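Local atomic coordinates of acetyltransferase (Agrobacterium tumefaciens str. C58, PDB entry 2G3A), a protein that transfers an acetyl group from acetyl coenzyme A to acceptor substrates, with a preference for glucosamine 6-phosphate or dopamine. Residues G74-Q79 with M110-D115. Numbering follows the deposited sequence.
Sequences GWLYVQ and MGAYID
Tyr-77 reaches from strand 75-79 across Tyr-113 to Asp-115 on the parallel strand 111-115. CB rests against CZ of the Tyr-113 ring, and CG, placed anti to the backbone N (chi1 177°), meets the same atom. CD1 then lies over one face of that ring, toward the rim, 3.4 Å from Tyr-113 CE1. The ring planes are 31° apart, an oblique pairing. CE1 passes on to the carboxylate, 3.2 Å from Asp-115 OD2. At the tip, Tyr-77 OH donates a short hydrogen bond of 2.5 Å to Asp-115 OD2, which receives it on its syn lone pair.

Trp-75 lies on the same face of the sheet. Its six-membered ring covers Gly-111 in a CH-pi contact, with Gly-111 CA 3.9 Å from the ring centroid. Trp-75 NE1 is hydrogen-bonded to Pro-138 O of the second subunit. On the opposite face, Leu-76 CD2 meets Ala-112 CB, and helix 92-106 packs on Leu-76.

Backbone hydrogen bonds join the strands, among them Tyr-113 N to Leu-76 O at 2.7 Å. Beyond them, water 1 links Val-78 O, 2.6 Å away, to Asp-115 N. The arrangement is the parallel strand pair of a right-handed beta-alpha-beta crossover through helix 92-106, part of the GNAT fold. It borders the probable CoA site: Ile-114 lies close to Tyr-125 and Val-78 near Leu-81, both likely CoA-binding residues.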
ATOM      1  N   GLY A  74      -8.137  13.213   3.815  1.00 24.98           N
ATOM      2  CA  GLY A  74      -7.557  14.019   4.886  1.00 25.46           C
ATOM      3  C   GLY A  74      -6.178  13.603   5.352  1.00 23.58           C
ATOM      4  O   GLY A  74      -5.646  14.200   6.281  1.00 23.45           O
ATOM      5  N   TRP A  75      -5.600  12.579   4.715  1.00 21.49           N
ATOM      6  CA  TRP A  75      -4.309  12.031   5.151  1.00 20.85           C
ATOM      7  C   TRP A  75      -3.307  11.921   4.025  1.00 23.58           C
ATOM      8  O   TRP A  75      -3.659  11.548   2.902  1.00 24.60           O
ATOM      9  CB  TRP A  75      -4.489  10.656   5.816  1.00 19.68           C
ATOM     10  CG  TRP A  75      -5.100  10.762   7.203  1.00 19.25           C
ATOM     11  CD1 TRP A  75      -6.409  11.029   7.511  1.00 18.36           C
ATOM     12  CD2 TRP A  75      -4.410  10.637   8.449  1.00 19.85           C
ATOM     13  NE1 TRP A  75      -6.572  11.076   8.883  1.00 21.74           N
ATOM     14  CE2 TRP A  75      -5.365  10.819   9.479  1.00 20.39           C
ATOM     15  CE3 TRP A  75      -3.082  10.347   8.797  1.00 19.97           C
ATOM     16  CZ2 TRP A  75      -5.027  10.737  10.840  1.00 23.84           C
ATOM     17  CZ3 TRP A  75      -2.750  10.255  10.145  1.00 22.48           C
ATOM     18  CH2 TRP A  75      -3.716  10.463  11.149  1.00 24.13           C
ATOM     19  N   LEU A  76      -2.059  12.275   4.344  1.00 22.76           N
ATOM     20  CA  LEU A  76      -0.906  12.016   3.486  1.00 22.91           C
ATOM     21  C   LEU A  76      -0.372  10.594   3.688  1.00 23.25           C
ATOM     22  O   LEU A  76      -0.141  10.162   4.823  1.00 22.62           O
ATOM     23  CB  LEU A  76       0.219  13.017   3.786  1.00 22.40           C
ATOM     24  CG  LEU A  76       1.602  12.709   3.200  1.00 20.72           C
ATOM     25  CD1 LEU A  76       1.624  12.784   1.679  1.00 24.54           C
ATOM     26  CD2 LEU A  76       2.680  13.636   3.806  1.00 21.89           C
ATOM     27  N   TYR A  77      -0.222   9.865   2.587  1.00 22.49           N
ATOM     28  CA  TYR A  77       0.475   8.572   2.599  1.00 22.33           C
ATOM     29  C   TYR A  77       1.768   8.756   1.819  1.00 23.27           C
ATOM     30  O   TYR A  77       1.746   9.194   0.656  1.00 22.61           O
ATOM     31  CB  TYR A  77      -0.359   7.434   1.976  1.00 21.33           C
ATOM     32  CG  TYR A  77       0.418   6.106   1.938  1.00 25.51           C
ATOM     33  CD1 TYR A  77       0.991   5.595   3.093  1.00 25.28           C
ATOM     34  CD2 TYR A  77       0.625   5.402   0.728  1.00 28.92           C
ATOM     35  CE1 TYR A  77       1.728   4.396   3.082  1.00 28.00           C
ATOM     36  CE2 TYR A  77       1.376   4.190   0.706  1.00 30.01           C
ATOM     37  CZ  TYR A  77       1.922   3.704   1.894  1.00 31.10           C
ATOM     38  OH  TYR A  77       2.656   2.518   1.932  1.00 25.29           O
ATOM     39  N   VAL A  78       2.888   8.454   2.468  1.00 23.52           N
ATOM     40  CA  VAL A  78       4.184   8.437   1.802  1.00 23.60           C
ATOM     41  C   VAL A  78       4.434   6.998   1.362  1.00 25.94           C
ATOM     42  O   VAL A  78       4.557   6.096   2.199  1.00 24.12           O
ATOM     43  CB  VAL A  78       5.326   8.951   2.720  1.00 22.09           C
ATOM     44  CG1 VAL A  78       6.706   8.760   2.056  1.00 23.18           C
ATOM     45  CG2 VAL A  78       5.098  10.420   3.098  1.00 20.60           C
ATOM     46  N   GLN A  79       4.484   6.787   0.047  1.00 23.37           N
ATOM     47  CA  GLN A  79       4.651   5.448  -0.518  1.00 26.05           C
ATOM     48  C   GLN A  79       6.118   5.044  -0.723  1.00 28.32           C
ATOM     49  O   GLN A  79       6.519   3.913  -0.392  1.00 29.09           O
ATOM     50  CB  GLN A  79       3.911   5.350  -1.862  1.00 26.61           C
ATOM     51  CG  GLN A  79       3.918   3.952  -2.475  1.00 33.73           C
ATOM     52  CD  GLN A  79       3.696   3.979  -3.982  1.00 45.38           C
ATOM     53  OE1 GLN A  79       3.157   4.948  -4.532  1.00 51.15           O
ATOM     54  NE2 GLN A  79       4.114   2.914  -4.659  1.00 42.47           N
HETATM   55  N   MSE A 110      -5.062  16.262   7.891  1.00 23.77           N
HETATM   56  CA  MSE A 110      -5.052  16.111   9.339  1.00 30.22           C
HETATM   57  C   MSE A 110      -3.842  15.336   9.856  1.00 23.75           C
HETATM   58  O   MSE A 110      -3.562  15.310  11.053  1.00 22.69           O
HETATM   59  CB  MSE A 110      -6.298  15.328   9.754  1.00 28.66           C
HETATM   60  CG  MSE A 110      -7.621  16.019   9.493  1.00 41.59           C
HETATM   61 SE   MSE A 110      -9.032  14.659   9.645  1.00 51.45          SE
HETATM   62  CE  MSE A 110      -8.700  14.124  11.400  1.00 47.00           C
ATOM     63  N   GLY A 111      -3.140  14.660   8.962  1.00 17.25           N
ATOM     64  CA  GLY A 111      -2.020  13.824   9.382  1.00 18.44           C
ATOM     65  C   GLY A 111      -1.361  13.074   8.237  1.00 18.00           C
ATOM     66  O   GLY A 111      -1.797  13.163   7.072  1.00 19.13           O
ATOM     67  N   ALA A 112      -0.313  12.333   8.564  1.00 19.71           N
ATOM     68  CA  ALA A 112       0.440  11.551   7.567  1.00 19.48           C
ATOM     69  C   ALA A 112       0.610  10.144   8.086  1.00 20.59           C
ATOM     70  O   ALA A 112       0.646   9.915   9.298  1.00 21.39           O
ATOM     71  CB  ALA A 112       1.838  12.187   7.324  1.00 20.64           C
ATOM     72  N   TYR A 113       0.742   9.186   7.184  1.00 21.44           N
ATOM     73  CA  TYR A 113       1.215   7.877   7.611  1.00 22.70           C
ATOM     74  C   TYR A 113       2.227   7.286   6.648  1.00 23.76           C
ATOM     75  O   TYR A 113       2.365   7.721   5.495  1.00 22.32           O
ATOM     76  CB  TYR A 113       0.044   6.915   7.947  1.00 23.22           C
ATOM     77  CG  TYR A 113      -0.765   6.447   6.752  1.00 24.66           C
ATOM     78  CD1 TYR A 113      -0.685   5.120   6.314  1.00 28.17           C
ATOM     79  CD2 TYR A 113      -1.640   7.314   6.083  1.00 27.29           C
ATOM     80  CE1 TYR A 113      -1.436   4.678   5.216  1.00 27.04           C
ATOM     81  CE2 TYR A 113      -2.402   6.878   5.005  1.00 30.79           C
ATOM     82  CZ  TYR A 113      -2.298   5.561   4.578  1.00 31.62           C
ATOM     83  OH  TYR A 113      -3.055   5.135   3.497  1.00 27.66           O
ATOM     84  N   ILE A 114       2.927   6.272   7.141  1.00 24.74           N
ATOM     85  CA  ILE A 114       4.100   5.754   6.482  1.00 23.56           C
ATOM     86  C   ILE A 114       4.361   4.329   6.962  1.00 24.15           C
ATOM     87  O   ILE A 114       3.910   3.931   8.039  1.00 21.85           O
ATOM     88  CB  ILE A 114       5.327   6.705   6.724  1.00 22.39           C
ATOM     89  CG1 ILE A 114       6.421   6.487   5.684  1.00 22.14           C
ATOM     90  CG2 ILE A 114       5.891   6.535   8.153  1.00 20.43           C
ATOM     91  CD1 ILE A 114       7.410   7.707   5.577  1.00 24.54           C
ATOM     92  N   ASP A 115       5.072   3.546   6.155  1.00 26.53           N
ATOM     93  CA  ASP A 115       5.446   2.204   6.615  1.00 25.81           C
ATOM     94  C   ASP A 115       6.848   1.831   6.151  1.00 25.90           C
ATOM     95  O   ASP A 115       7.371   2.425   5.220  1.00 25.59           O
ATOM     96  CB  ASP A 115       4.415   1.176   6.163  1.00 24.25           C
ATOM     97  CG  ASP A 115       4.133   1.269   4.689  1.00 28.07           C
ATOM     98  OD1 ASP A 115       5.031   0.931   3.917  1.00 35.07           O
ATOM     99  OD2 ASP A 115       3.029   1.700   4.317  1.00 28.49           O
TER
HETATM  100  O   HOH W   1       5.886   4.170   3.243  1.00 24.16           O